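Bifunctional autolysin (Staphylococcus aureus subsp. aureus Mu50, PDB 6FXO) hydrolyses bacterial cell-wall peptidoglycan, this chain probably acting as its family GH73 N-acetylglucosaminidase, a member of the lysozyme clan. Local coordinates at residues Val45-Thr51 and Tyr196-Trp200; Lys77-Phe81 and Tyr227-Ile231; Lys142-Val146 and Gly160-Lys165. Numbering follows the deposited sequence.

Contact 1 of 3, residues Val45-Thr51 and Tyr196-Trp200; sequences VKHAMDT and YKMRW
This is a buried helix-to-helix contact, bridged by two large aromatic side chains, between the C-terminal part of helix 42-49 with the turn after it and the short helix 195-200. The axes of the helical segments 45-49 and 196-200 run nearly antiparallel (160° between N-to-C directions) and approach only to 12.4 Å; the closest CA pair, M49 and W200, is 7.7 Å apart. This is too wide for backbones to meet, and Y196 and W200, one turn apart and both with CA-to-CB toward the partner, fill the gap. Y196 takes a t rotamer (chi1 -169°) and donates from OH to M49 O in a very short 2.4 Å hydrogen bond, the acceptor lying at the ring edge; the same hydroxyl also hydrogen-bonds to Y243 OH. W200 is m (chi1 -42°). Over one face of its six-membered ring sits M49 CG, 3.3 Å from the centroid and 9° off the normal, a CH-pi contact: chi1 m (-86°) puts CG there, and chi2 t (176°) places M49 SD obliquely, 4.1 Å from that centroid, as a Met-aromatic contact. V45 CG1 meets W200 CZ3 at 4.0 Å, and A48 CB meets W200 CZ2 at 4.3 Å. D50 (phi/psi -61/86) centres an inverse gamma turn and N-caps helix 51-56. T51 brings CG2 to 3.5 Å from Y196 CZ, while its OG1 bonds to P241 O. Aromatic side chains of a late helix thus bridge to the junction of two early ones, 42-49 and 51-56. Helix 14-22 flanks the contact, with Q21 on V45 and W200 and V17 on M49; strand 237-242 places I240 on T51 and P241 on Y196.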
ATOM      1  N   VAL A  45     -13.964  14.361  -8.661  1.00 86.61           N
ATOM      2  CA  VAL A  45     -12.536  14.446  -8.403  1.00 75.48           C
ATOM      3  C   VAL A  45     -12.233  15.389  -7.252  1.00 65.22           C
ATOM      4  O   VAL A  45     -11.359  15.104  -6.451  1.00 61.34           O
ATOM      5  CB  VAL A  45     -11.829  14.891  -9.708  1.00 67.54           C
ATOM      6  CG1 VAL A  45     -10.317  14.958  -9.518  1.00 53.00           C
ATOM      7  CG2 VAL A  45     -12.186  13.952 -10.853  1.00 69.32           C
ATOM      8  N   LYS A  46     -12.960  16.514  -7.187  1.00 63.15           N
ATOM      9  CA  LYS A  46     -12.832  17.544  -6.169  1.00 72.93           C
ATOM     10  C   LYS A  46     -13.197  16.985  -4.777  1.00 75.86           C
ATOM     11  O   LYS A  46     -12.649  17.428  -3.772  1.00 79.50           O
ATOM     12  CB  LYS A  46     -13.699  18.759  -6.613  1.00 76.42           C
ATOM     13  CG  LYS A  46     -14.412  19.641  -5.579  1.00 98.71           C
ATOM     14  CD  LYS A  46     -15.444  20.557  -6.324  1.00124.76           C
ATOM     15  CE  LYS A  46     -16.209  21.573  -5.485  1.00124.96           C
ATOM     16  NZ  LYS A  46     -17.275  22.306  -6.266  1.00108.16           N
ATOM     17  N   HIS A  47     -14.093  15.986  -4.740  1.00 68.40           N
ATOM     18  CA  HIS A  47     -14.558  15.341  -3.490  1.00 60.74           C
ATOM     19  C   HIS A  47     -13.653  14.206  -3.012  1.00 43.28           C
ATOM     20  O   HIS A  47     -13.452  14.002  -1.831  1.00 34.68           O
ATOM     21  CB  HIS A  47     -16.013  14.840  -3.668  1.00 55.96           C
ATOM     22  CG  HIS A  47     -16.605  14.102  -2.510  1.00 60.60           C
ATOM     23  ND1 HIS A  47     -16.813  12.741  -2.551  1.00 60.26           N
ATOM     24  CD2 HIS A  47     -17.195  14.549  -1.375  1.00 68.15           C
ATOM     25  CE1 HIS A  47     -17.522  12.381  -1.483  1.00 58.34           C
ATOM     26  NE2 HIS A  47     -17.768  13.461  -0.756  1.00 51.72           N
ATOM     27  N   ALA A  48     -13.167  13.455  -3.949  1.00 36.25           N
ATOM     28  CA  ALA A  48     -12.298  12.342  -3.704  1.00 41.08           C
ATOM     29  C   ALA A  48     -10.874  12.811  -3.321  1.00 42.20           C
ATOM     30  O   ALA A  48     -10.127  12.065  -2.690  1.00 43.02           O
ATOM     31  CB  ALA A  48     -12.249  11.482  -4.928  1.00 28.65           C
ATOM     32  N   MET A  49     -10.563  14.060  -3.690  1.00 41.57           N
ATOM     33  CA  MET A  49      -9.268  14.739  -3.461  1.00 38.71           C
ATOM     34  C   MET A  49      -9.209  15.695  -2.265  1.00 36.62           C
ATOM     35  O   MET A  49      -8.135  16.043  -1.742  1.00 34.82           O
ATOM     36  CB  MET A  49      -8.954  15.589  -4.702  1.00 33.99           C
ATOM     37  CG  MET A  49      -8.271  14.864  -5.790  1.00 43.79           C
ATOM     38  SD  MET A  49      -8.079  15.982  -7.210  1.00 47.92           S
ATOM     39  CE  MET A  49      -7.311  17.309  -6.483  1.00 40.75           C
ATOM     40  N   ASP A  50     -10.358  16.104  -1.843  1.00 36.41           N
ATOM     41  CA  ASP A  50     -10.508  17.026  -0.742  1.00 36.89           C
ATOM     42  C   ASP A  50      -9.961  16.494   0.516  1.00 33.65           C
ATOM     43  O   ASP A  50     -10.684  15.967   1.323  1.00 34.29           O
ATOM     44  CB  ASP A  50     -11.988  17.438  -0.636  1.00 39.24           C
ATOM     45  CG  ASP A  50     -12.275  18.458   0.442  1.00 57.73           C
ATOM     46  OD1 ASP A  50     -11.761  19.587   0.342  1.00 73.64           O
ATOM     47  OD2 ASP A  50     -13.067  18.147   1.350  1.00 62.19           O
ATOM     48  N   THR A  51      -8.672  16.682   0.716  1.00 37.01           N
ATOM     49  CA  THR A  51      -8.084  16.154   1.958  1.00 44.77           C
ATOM     50  C   THR A  51      -8.769  16.681   3.202  1.00 48.23           C
ATOM     51  O   THR A  51      -8.676  16.042   4.243  1.00 50.11           O
ATOM     52  CB  THR A  51      -6.638  16.553   2.148  1.00 38.86           C
ATOM     53  OG1 THR A  51      -6.618  17.939   2.449  1.00 42.68           O
ATOM     54  CG2 THR A  51      -5.780  16.266   0.962  1.00 34.87           C
ATOM     55  N   TYR A 196      -2.291   8.962  -0.823  1.00 24.70           N
ATOM     56  CA  TYR A 196      -2.780  10.100  -1.497  1.00 34.56           C
ATOM     57  C   TYR A 196      -1.694  10.565  -2.538  1.00 45.38           C
ATOM     58  O   TYR A 196      -2.032  10.853  -3.681  1.00 48.15           O
ATOM     59  CB  TYR A 196      -3.047  11.232  -0.498  1.00 34.58           C
ATOM     60  CG  TYR A 196      -3.809  12.407  -1.057  1.00 50.11           C
ATOM     61  CD1 TYR A 196      -3.153  13.456  -1.710  1.00 47.49           C
ATOM     62  CD2 TYR A 196      -5.189  12.485  -0.934  1.00 51.10           C
ATOM     63  CE1 TYR A 196      -3.865  14.546  -2.232  1.00 32.57           C
ATOM     64  CE2 TYR A 196      -5.901  13.559  -1.443  1.00 58.20           C
ATOM     65  CZ  TYR A 196      -5.236  14.585  -2.088  1.00 42.65           C
ATOM     66  OH  TYR A 196      -5.961  15.631  -2.564  1.00 52.39           O
ATOM     67  N   LYS A 197      -0.410  10.610  -2.140  1.00 41.41           N
ATOM     68  CA  LYS A 197       0.625  11.025  -3.042  1.00 39.23           C
ATOM     69  C   LYS A 197       0.687  10.025  -4.187  1.00 42.46           C
ATOM     70  O   LYS A 197       0.966  10.429  -5.327  1.00 49.62           O
ATOM     71  CB  LYS A 197       1.988  11.152  -2.336  1.00 32.09           C
ATOM     72  CG  LYS A 197       2.121  12.399  -1.394  1.00 29.04           C
ATOM     73  CD  LYS A 197       3.327  12.202  -0.412  1.00 35.35           C
ATOM     74  CE  LYS A 197       3.859  13.394   0.415  1.00 48.49           C
ATOM     75  NZ  LYS A 197       4.883  13.021   1.491  1.00 21.01           N
ATOM     76  N   MET A 198       0.402   8.738  -3.894  1.00 34.74           N
ATOM     77  CA  MET A 198       0.458   7.753  -4.992  1.00 39.43           C
ATOM     78  C   MET A 198      -0.635   7.947  -6.029  1.00 32.22           C
ATOM     79  O   MET A 198      -0.407   7.615  -7.186  1.00 30.04           O
ATOM     80  CB  MET A 198       0.467   6.288  -4.526  1.00 37.12           C
ATOM     81  CG  MET A 198       1.467   5.996  -3.489  1.00 36.46           C
ATOM     82  SD  MET A 198       1.297   4.319  -2.889  1.00 36.07           S
ATOM     83  CE  MET A 198       2.646   4.241  -1.789  1.00 48.10           C
ATOM     84  N   ARG A 199      -1.768   8.493  -5.598  1.00 30.04           N
ATOM     85  CA  ARG A 199      -2.882   8.736  -6.462  1.00 35.11           C
ATOM     86  C   ARG A 199      -2.878  10.065  -7.187  1.00 41.87           C
ATOM     87  O   ARG A 199      -3.003  10.052  -8.409  1.00 38.82           O
ATOM     88  CB  ARG A 199      -4.255   8.595  -5.729  1.00 34.45           C
ATOM     89  CG  ARG A 199      -5.528   8.870  -6.644  1.00 28.90           C
ATOM     90  CD  ARG A 199      -5.602   7.902  -7.882  1.00 23.99           C
ATOM     91  NE  ARG A 199      -6.700   8.219  -8.779  1.00 33.44           N
ATOM     92  CZ  ARG A 199      -6.789   9.291  -9.544  1.00 61.42           C
ATOM     93  NH1 ARG A 199      -5.802  10.197  -9.543  1.00 55.43           N
ATOM     94  NH2 ARG A 199      -7.861   9.480 -10.295  1.00 71.59           N
ATOM     95  N   TRP A 200      -2.782  11.184  -6.413  1.00 44.16           N
ATOM     96  CA  TRP A 200      -2.758  12.554  -6.888  1.00 53.71           C
ATOM     97  C   TRP A 200      -1.381  13.214  -7.091  1.00 52.78           C
ATOM     98  O   TRP A 200      -1.296  14.234  -7.777  1.00 45.04           O
ATOM     99  CB  TRP A 200      -3.631  13.341  -5.915  1.00 51.10           C
ATOM    100  CG  TRP A 200      -4.871  12.567  -5.559  1.00 55.93           C
ATOM    101  CD1 TRP A 200      -5.108  11.871  -4.416  1.00 53.48           C
ATOM    102  CD2 TRP A 200      -6.011  12.360  -6.399  1.00 52.94           C
ATOM    103  NE1 TRP A 200      -6.332  11.237  -4.496  1.00 41.02           N
ATOM    104  CE2 TRP A 200      -6.907  11.527  -5.695  1.00 49.07           C
ATOM    105  CE3 TRP A 200      -6.361  12.800  -7.675  1.00 40.92           C
ATOM    106  CZ2 TRP A 200      -8.130  11.123  -6.229  1.00 42.18           C
ATOM    107  CZ3 TRP A 200      -7.576  12.399  -8.204  1.00 55.80           C
ATOM    108  CH2 TRP A 200      -8.444  11.573  -7.483  1.00 55.46           C
TER

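Contact 2 of 3, residues Lys77-Phe81 and Tyr227-Ile231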
ATOM      1  N   LYS A  77       2.232  -9.009  18.476  1.00 77.83           N
ATOM      2  CA  LYS A  77       0.967  -8.513  17.976  1.00 71.17           C
ATOM      3  C   LYS A  77       0.793  -8.901  16.549  1.00 63.11           C
ATOM      4  O   LYS A  77      -0.335  -9.179  16.111  1.00 55.38           O
ATOM      5  CB  LYS A  77       0.881  -6.968  18.146  1.00 73.82           C
ATOM      6  CG  LYS A  77       0.043  -6.493  19.347  1.00 93.51           C
ATOM      7  CD  LYS A  77       0.045  -4.963  19.514  1.00110.30           C
ATOM      8  CE  LYS A  77      -1.260  -4.436  20.052  1.00116.90           C
ATOM      9  NZ  LYS A  77      -1.482  -4.391  21.506  1.00128.55           N
ATOM     10  N   ILE A  78       1.928  -8.969  15.819  1.00 51.20           N
ATOM     11  CA  ILE A  78       1.812  -9.343  14.439  1.00 48.56           C
ATOM     12  C   ILE A  78       1.435 -10.790  14.328  1.00 54.06           C
ATOM     13  O   ILE A  78       0.504 -11.111  13.597  1.00 61.53           O
ATOM     14  CB  ILE A  78       3.093  -8.986  13.646  1.00 48.95           C
ATOM     15  CG1 ILE A  78       3.088  -7.512  13.209  1.00 54.41           C
ATOM     16  CG2 ILE A  78       3.181  -9.833  12.416  1.00 54.41           C
ATOM     17  CD1 ILE A  78       2.717  -6.483  14.251  1.00 55.41           C
ATOM     18  N   ASN A  79       2.128 -11.664  15.059  1.00 58.13           N
ATOM     19  CA  ASN A  79       1.746 -13.067  14.947  1.00 59.56           C
ATOM     20  C   ASN A  79       0.338 -13.310  15.410  1.00 55.57           C
ATOM     21  O   ASN A  79      -0.320 -14.197  14.872  1.00 57.65           O
ATOM     22  CB  ASN A  79       2.677 -13.990  15.685  1.00 49.96           C
ATOM     23  CG  ASN A  79       4.040 -13.972  15.087  1.00 47.66           C
ATOM     24  OD1 ASN A  79       4.241 -14.417  13.960  1.00 51.84           O
ATOM     25  ND2 ASN A  79       5.034 -13.486  15.770  1.00 48.92           N
ATOM     26  N   GLN A  80      -0.160 -12.530  16.387  1.00 51.36           N
ATOM     27  CA  GLN A  80      -1.528 -12.827  16.769  1.00 52.68           C
ATOM     28  C   GLN A  80      -2.445 -12.613  15.564  1.00 55.72           C
ATOM     29  O   GLN A  80      -3.480 -13.262  15.462  1.00 59.95           O
ATOM     30  CB  GLN A  80      -1.981 -11.993  17.977  1.00 53.58           C
ATOM     31  CG  GLN A  80      -2.434 -12.857  19.152  1.00 68.40           C
ATOM     32  N   PHE A  81      -2.051 -11.703  14.648  1.00 56.91           N
ATOM     33  CA  PHE A  81      -2.847 -11.425  13.463  1.00 53.83           C
ATOM     34  C   PHE A  81      -2.601 -12.380  12.274  1.00 50.44           C
ATOM     35  O   PHE A  81      -3.554 -12.721  11.580  1.00 48.07           O
ATOM     36  CB  PHE A  81      -2.672  -9.947  13.037  1.00 55.55           C
ATOM     37  CG  PHE A  81      -3.094  -9.581  11.628  1.00 64.26           C
ATOM     38  CD1 PHE A  81      -4.438  -9.452  11.296  1.00 63.15           C
ATOM     39  CD2 PHE A  81      -2.153  -9.354  10.644  1.00 62.64           C
ATOM     40  CE1 PHE A  81      -4.817  -9.110  10.009  1.00 63.08           C
ATOM     41  CE2 PHE A  81      -2.541  -9.008   9.356  1.00 69.79           C
ATOM     42  CZ  PHE A  81      -3.869  -8.891   9.049  1.00 69.41           C
ATOM     43  N   TYR A 227      -6.575  -3.647   8.532  1.00 26.98           N
ATOM     44  CA  TYR A 227      -5.553  -4.459   9.087  1.00 26.25           C
ATOM     45  C   TYR A 227      -5.095  -3.860  10.418  1.00 28.28           C
ATOM     46  O   TYR A 227      -4.804  -4.613  11.315  1.00 32.30           O
ATOM     47  CB  TYR A 227      -4.278  -4.552   8.174  1.00 26.11           C
ATOM     48  CG  TYR A 227      -4.457  -5.279   6.890  1.00 30.30           C
ATOM     49  CD1 TYR A 227      -4.505  -6.670   6.843  1.00 47.63           C
ATOM     50  CD2 TYR A 227      -4.664  -4.596   5.703  1.00 31.13           C
ATOM     51  CE1 TYR A 227      -4.760  -7.347   5.664  1.00 51.95           C
ATOM     52  CE2 TYR A 227      -4.910  -5.259   4.520  1.00 30.19           C
ATOM     53  CZ  TYR A 227      -4.955  -6.637   4.500  1.00 36.45           C
ATOM     54  OH  TYR A 227      -5.170  -7.308   3.330  1.00 42.15           O
ATOM     55  N   TYR A 228      -5.048  -2.515  10.566  1.00 27.98           N
ATOM     56  CA  TYR A 228      -4.622  -1.901  11.791  1.00 28.73           C
ATOM     57  C   TYR A 228      -5.507  -2.301  12.933  1.00 29.35           C
ATOM     58  O   TYR A 228      -4.981  -2.519  14.006  1.00 36.17           O
ATOM     59  CB  TYR A 228      -4.609  -0.345  11.734  1.00 26.08           C
ATOM     60  CG  TYR A 228      -3.245   0.203  11.431  1.00 30.57           C
ATOM     61  CD1 TYR A 228      -2.856   0.495  10.110  1.00 25.62           C
ATOM     62  CD2 TYR A 228      -2.320   0.426  12.460  1.00 27.48           C
ATOM     63  CE1 TYR A 228      -1.572   0.980   9.831  1.00 26.27           C
ATOM     64  CE2 TYR A 228      -1.035   0.887  12.188  1.00 24.92           C
ATOM     65  CZ  TYR A 228      -0.664   1.165  10.882  1.00 30.50           C
ATOM     66  OH  TYR A 228       0.609   1.644  10.667  1.00 26.01           O
ATOM     67  N   ASP A 229      -6.797  -2.355  12.725  1.00 36.06           N
ATOM     68  CA  ASP A 229      -7.720  -2.739  13.770  1.00 44.99           C
ATOM     69  C   ASP A 229      -7.611  -4.207  14.151  1.00 49.27           C
ATOM     70  O   ASP A 229      -7.827  -4.542  15.290  1.00 52.18           O
ATOM     71  CB  ASP A 229      -9.181  -2.419  13.402  1.00 48.01           C
ATOM     72  CG  ASP A 229      -9.458  -0.958  13.127  1.00 50.33           C
ATOM     73  OD1 ASP A 229      -8.893  -0.104  13.838  1.00 56.44           O
ATOM     74  OD2 ASP A 229     -10.316  -0.669  12.267  1.00 46.01           O
ATOM     75  N   LYS A 230      -7.288  -5.061  13.182  1.00 56.08           N
ATOM     76  CA  LYS A 230      -7.183  -6.486  13.460  1.00 61.88           C
ATOM     77  C   LYS A 230      -5.972  -6.715  14.221  1.00 62.50           C
ATOM     78  O   LYS A 230      -5.975  -7.511  15.141  1.00 65.29           O
ATOM     79  CB  LYS A 230      -7.149  -7.325  12.164  1.00 60.47           C
ATOM     80  CG  LYS A 230      -8.523  -7.912  11.831  1.00 80.78           C
ATOM     81  CD  LYS A 230      -8.505  -9.333  11.263  1.00 91.26           C
ATOM     82  CE  LYS A 230      -9.852  -9.859  10.815  1.00 93.58           C
ATOM     83  NZ  LYS A 230      -9.752 -11.228  10.219  1.00 89.10           N
ATOM     84  N   ILE A 231      -4.914  -6.052  13.810  1.00 56.57           N
ATOM     85  CA  ILE A 231      -3.646  -6.153  14.427  1.00 54.32           C
ATOM     86  C   ILE A 231      -3.632  -5.626  15.785  1.00 56.21           C
ATOM     87  O   ILE A 231      -2.955  -6.189  16.605  1.00 63.44           O
ATOM     88  CB  ILE A 231      -2.595  -5.443  13.575  1.00 53.78           C
ATOM     89  CG1 ILE A 231      -2.126  -6.326  12.455  1.00 37.42           C
ATOM     90  CG2 ILE A 231      -1.425  -5.045  14.421  1.00 42.23           C
ATOM     91  CD1 ILE A 231      -1.388  -5.481  11.456  1.00 20.59           C
TER
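Both segments are helical, 77-81 within helix 75-82 and 227-231 at the end of helix 216-231. The axes of these segments cross steeply, at a signed angle of 105° with a closest approach of 9.7 Å. The crossing brings the CA atoms of F81 and I231 to 5.4 Å, the nearest pair in register. F81, in a t rotamer (chi1 163°), points toward the other helix; F81 and I231 together carry most of the buried surface, F81 the larger share. I231 lies over one face of the F81 ring: CG1 is 3.9 Å from the centroid and 28° off the normal, a CH-pi contact, with I231 CG1 3.5 Å from F81 CG. Alongside, K230 CB reaches 3.6 Å from F81 CD1, while the amine end of K230 leads away. The Y227 and F81 rings meet rim to rim, with centroids 5.8 Å apart and planes at 87°, so neither stacks on the other. I78 CD1 adds a looser touch on I231 CG2 at 4.4 Å. Helix 106-116 backs this group, with I110 against F81, and S111 and L114 against Y227. No hydrogen bond or salt bridge joins the two segments, so the crossing rests on apolar and aromatic contacts, with the lysines contributing mainly aliphatic or backbone atoms.

Contact 3 of 3, residues Lys142-Val146 and Gly160-Lys165; sequences KYHNV and GIKYAK
Side-chain conformation defines this contact between the extended loop 142-146 and helix 158-166. From Y143 to N145 the backbone is beta-like (phi/psi -101/154, -123/165, -153/97). It runs roughly against the helix direction: Y143 and K165 have CA atoms 5.3 Å apart, H144 and A164 5.5 Å. Y143 is m (chi1 -65°), laying its ring face on the aliphatic stem of K165, itself t at chi1 (-155°). K165 CG stands 3.3 Å from the Y143 ring centroid and 2° off the normal, a close CH-pi contact almost straight over the ring centre, and Y143 CB is 4.3 Å from A164 CB. I161, with both chi angles m, brings CD1 to 4.0 Å from Y143 O. The alternating backbone turns H144 away, its ND1 bonded to A125 O, and N145 back toward the helix. With an off-well chi1 of -142°, N145 ND2 makes a weak 3.2 Å hydrogen bond to G160 O, while its OD1 takes I149 N. The result is an extended segment strapped along a following helix inside the lysozyme-clan domain.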
ATOM      1  N   LYS A 142      10.694 -27.617  -1.194  1.00174.36           N
ATOM      2  CA  LYS A 142      10.162 -26.387  -1.750  1.00157.41           C
ATOM      3  C   LYS A 142      10.797 -25.048  -1.414  1.00146.01           C
ATOM      4  O   LYS A 142      11.148 -24.770  -0.269  1.00141.58           O
ATOM      5  CB  LYS A 142       8.700 -26.294  -1.267  1.00150.49           C
ATOM      6  CG  LYS A 142       8.410 -27.000   0.094  1.00143.91           C
ATOM      7  CD  LYS A 142       8.498 -26.088   1.368  1.00143.45           C
ATOM      8  CE  LYS A 142       8.023 -26.738   2.675  1.00137.23           C
ATOM      9  NZ  LYS A 142       8.177 -25.871   3.915  1.00126.25           N
ATOM     10  N   TYR A 143      10.875 -24.206  -2.455  1.00137.62           N
ATOM     11  CA  TYR A 143      11.422 -22.853  -2.425  1.00126.81           C
ATOM     12  C   TYR A 143      10.113 -21.967  -2.361  1.00116.39           C
ATOM     13  O   TYR A 143       9.081 -22.446  -2.804  1.00111.21           O
ATOM     14  CB  TYR A 143      12.355 -22.685  -3.656  1.00130.18           C
ATOM     15  CG  TYR A 143      13.583 -23.593  -3.618  1.00154.11           C
ATOM     16  CD1 TYR A 143      13.506 -24.945  -3.961  1.00163.31           C
ATOM     17  CD2 TYR A 143      14.829 -23.110  -3.233  1.00164.58           C
ATOM     18  CE1 TYR A 143      14.616 -25.775  -3.920  1.00165.54           C
ATOM     19  CE2 TYR A 143      15.954 -23.929  -3.192  1.00168.69           C
ATOM     20  CZ  TYR A 143      15.842 -25.266  -3.533  1.00170.26           C
ATOM     21  OH  TYR A 143      16.949 -26.090  -3.481  1.00185.43           O
ATOM     22  N   HIS A 144      10.149 -20.718  -1.814  1.00100.81           N
ATOM     23  CA  HIS A 144       8.985 -19.803  -1.674  1.00 79.36           C
ATOM     24  C   HIS A 144       8.954 -18.374  -2.268  1.00 63.09           C
ATOM     25  O   HIS A 144       9.988 -17.818  -2.609  1.00 56.25           O
ATOM     26  CB  HIS A 144       8.738 -19.674  -0.162  1.00 65.44           C
ATOM     27  CG  HIS A 144       8.525 -20.962   0.534  1.00 62.32           C
ATOM     28  ND1 HIS A 144       7.254 -21.421   0.861  1.00 64.11           N
ATOM     29  CD2 HIS A 144       9.401 -21.902   0.966  1.00 52.85           C
ATOM     30  CE1 HIS A 144       7.382 -22.599   1.459  1.00 66.06           C
ATOM     31  NE2 HIS A 144       8.653 -22.912   1.533  1.00 63.75           N
ATOM     32  N   ASN A 145       7.731 -17.766  -2.337  1.00 59.67           N
ATOM     33  CA  ASN A 145       7.582 -16.426  -2.879  1.00 60.95           C
ATOM     34  C   ASN A 145       6.400 -15.740  -2.299  1.00 62.61           C
ATOM     35  O   ASN A 145       5.279 -15.967  -2.764  1.00 65.17           O
ATOM     36  CB  ASN A 145       7.303 -16.497  -4.331  1.00 56.27           C
ATOM     37  CG  ASN A 145       7.991 -15.424  -5.063  1.00 44.29           C
ATOM     38  OD1 ASN A 145       7.850 -14.223  -4.761  1.00 41.76           O
ATOM     39  ND2 ASN A 145       8.683 -15.774  -6.072  1.00 33.96           N
ATOM     40  N   VAL A 146       6.610 -14.922  -1.287  1.00 56.71           N
ATOM     41  CA  VAL A 146       5.401 -14.290  -0.779  1.00 41.49           C
ATOM     42  C   VAL A 146       5.061 -12.944  -1.441  1.00 35.66           C
ATOM     43  O   VAL A 146       4.064 -12.311  -1.076  1.00 39.68           O
ATOM     44  CB  VAL A 146       5.475 -14.203   0.750  1.00 44.19           C
ATOM     45  CG1 VAL A 146       5.685 -15.587   1.345  1.00 49.43           C
ATOM     46  CG2 VAL A 146       6.593 -13.261   1.182  1.00 57.10           C
ATOM     47  N   GLY A 160       8.227 -17.959 -11.137  1.00 95.86           N
ATOM     48  CA  GLY A 160       8.431 -17.376  -9.830  1.00 86.28           C
ATOM     49  C   GLY A 160       9.092 -18.367  -8.900  1.00 90.60           C
ATOM     50  O   GLY A 160       9.873 -17.974  -8.037  1.00 88.44           O
ATOM     51  N   ILE A 161       8.784 -19.676  -9.083  1.00 96.76           N
ATOM     52  CA  ILE A 161       9.398 -20.676  -8.215  1.00 98.14           C
ATOM     53  C   ILE A 161      10.891 -20.670  -8.476  1.00 93.06           C
ATOM     54  O   ILE A 161      11.708 -20.897  -7.587  1.00 90.99           O
ATOM     55  CB  ILE A 161       8.760 -22.064  -8.499  1.00 94.76           C
ATOM     56  CG1 ILE A 161       7.354 -22.150  -7.878  1.00 92.06           C
ATOM     57  CG2 ILE A 161       9.658 -23.197  -8.011  1.00 87.08           C
ATOM     58  CD1 ILE A 161       7.329 -22.115  -6.351  1.00 93.70           C
ATOM     59  N   LYS A 162      11.210 -20.385  -9.732  1.00 96.42           N
ATOM     60  CA  LYS A 162      12.542 -20.299 -10.315  1.00108.17           C
ATOM     61  C   LYS A 162      13.376 -19.172  -9.737  1.00101.49           C
ATOM     62  O   LYS A 162      14.593 -19.300  -9.611  1.00 95.54           O
ATOM     63  CB  LYS A 162      12.378 -20.073 -11.831  1.00117.02           C
ATOM     64  CG  LYS A 162      13.448 -20.646 -12.749  1.00145.33           C
ATOM     65  CD  LYS A 162      13.134 -20.226 -14.195  1.00174.72           C
ATOM     66  CE  LYS A 162      14.125 -20.705 -15.229  1.00186.25           C
ATOM     67  NZ  LYS A 162      13.773 -20.222 -16.596  1.00185.28           N
ATOM     68  N   TYR A 163      12.713 -18.072  -9.380  1.00 91.63           N
ATOM     69  CA  TYR A 163      13.398 -16.920  -8.818  1.00 86.02           C
ATOM     70  C   TYR A 163      13.702 -17.219  -7.389  1.00 80.35           C
ATOM     71  O   TYR A 163      14.805 -16.978  -6.900  1.00 70.97           O
ATOM     72  CB  TYR A 163      12.504 -15.686  -8.923  1.00 82.88           C
ATOM     73  CG  TYR A 163      13.253 -14.387  -8.769  1.00 77.06           C
ATOM     74  CD1 TYR A 163      13.504 -13.574  -9.862  1.00 79.45           C
ATOM     75  CD2 TYR A 163      13.699 -13.961  -7.527  1.00 80.09           C
ATOM     76  CE1 TYR A 163      14.175 -12.366  -9.724  1.00 95.57           C
ATOM     77  CE2 TYR A 163      14.372 -12.759  -7.375  1.00 97.04           C
ATOM     78  CZ  TYR A 163      14.608 -11.961  -8.477  1.00 99.93           C
ATOM     79  OH  TYR A 163      15.268 -10.767  -8.324  1.00112.89           O
ATOM     80  N   ALA A 164      12.695 -17.749  -6.720  1.00 80.64           N
ATOM     81  CA  ALA A 164      12.803 -18.109  -5.326  1.00 93.37           C
ATOM     82  C   ALA A 164      13.833 -19.182  -5.143  1.00105.48           C
ATOM     83  O   ALA A 164      14.521 -19.198  -4.126  1.00109.82           O
ATOM     84  CB  ALA A 164      11.463 -18.594  -4.820  1.00 95.90           C
ATOM     85  N   LYS A 165      13.945 -20.091  -6.123  1.00111.11           N
ATOM     86  CA  LYS A 165      14.941 -21.132  -5.966  1.00115.21           C
ATOM     87  C   LYS A 165      16.338 -20.537  -6.074  1.00115.41           C
ATOM     88  O   LYS A 165      17.248 -20.932  -5.348  1.00118.56           O
ATOM     89  CB  LYS A 165      14.760 -22.216  -7.060  1.00117.90           C
ATOM     90  CG  LYS A 165      15.304 -23.605  -6.704  1.00115.24           C
ATOM     91  CD  LYS A 165      15.919 -24.321  -7.920  1.00123.77           C
ATOM     92  CE  LYS A 165      16.115 -25.819  -7.750  1.00125.70           C
ATOM     93  NZ  LYS A 165      15.138 -26.613  -8.564  1.00124.58           N
TER

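From the N terminus, strand 4-9 and helix 14-22 precede the first segment of contact 1, 45-51, whose partner 196-200 returns after 144 intervening residues. Before that loop closes, 77-81 opens contact 2, which ends only at 227-231. The two therefore cross, and helices 195-200 and 216-231, consecutive in the chain, carry their second halves. Contact 3 closes a short local loop of 13 residues nested inside both, joining a loop to the helix that follows it, whereas contacts 1 and 2 tie early helices to late ones. None touch: the nearest atoms of contacts 1 and 2 are about 13 Å apart, and those of contacts 1 and 3 about 17 Å.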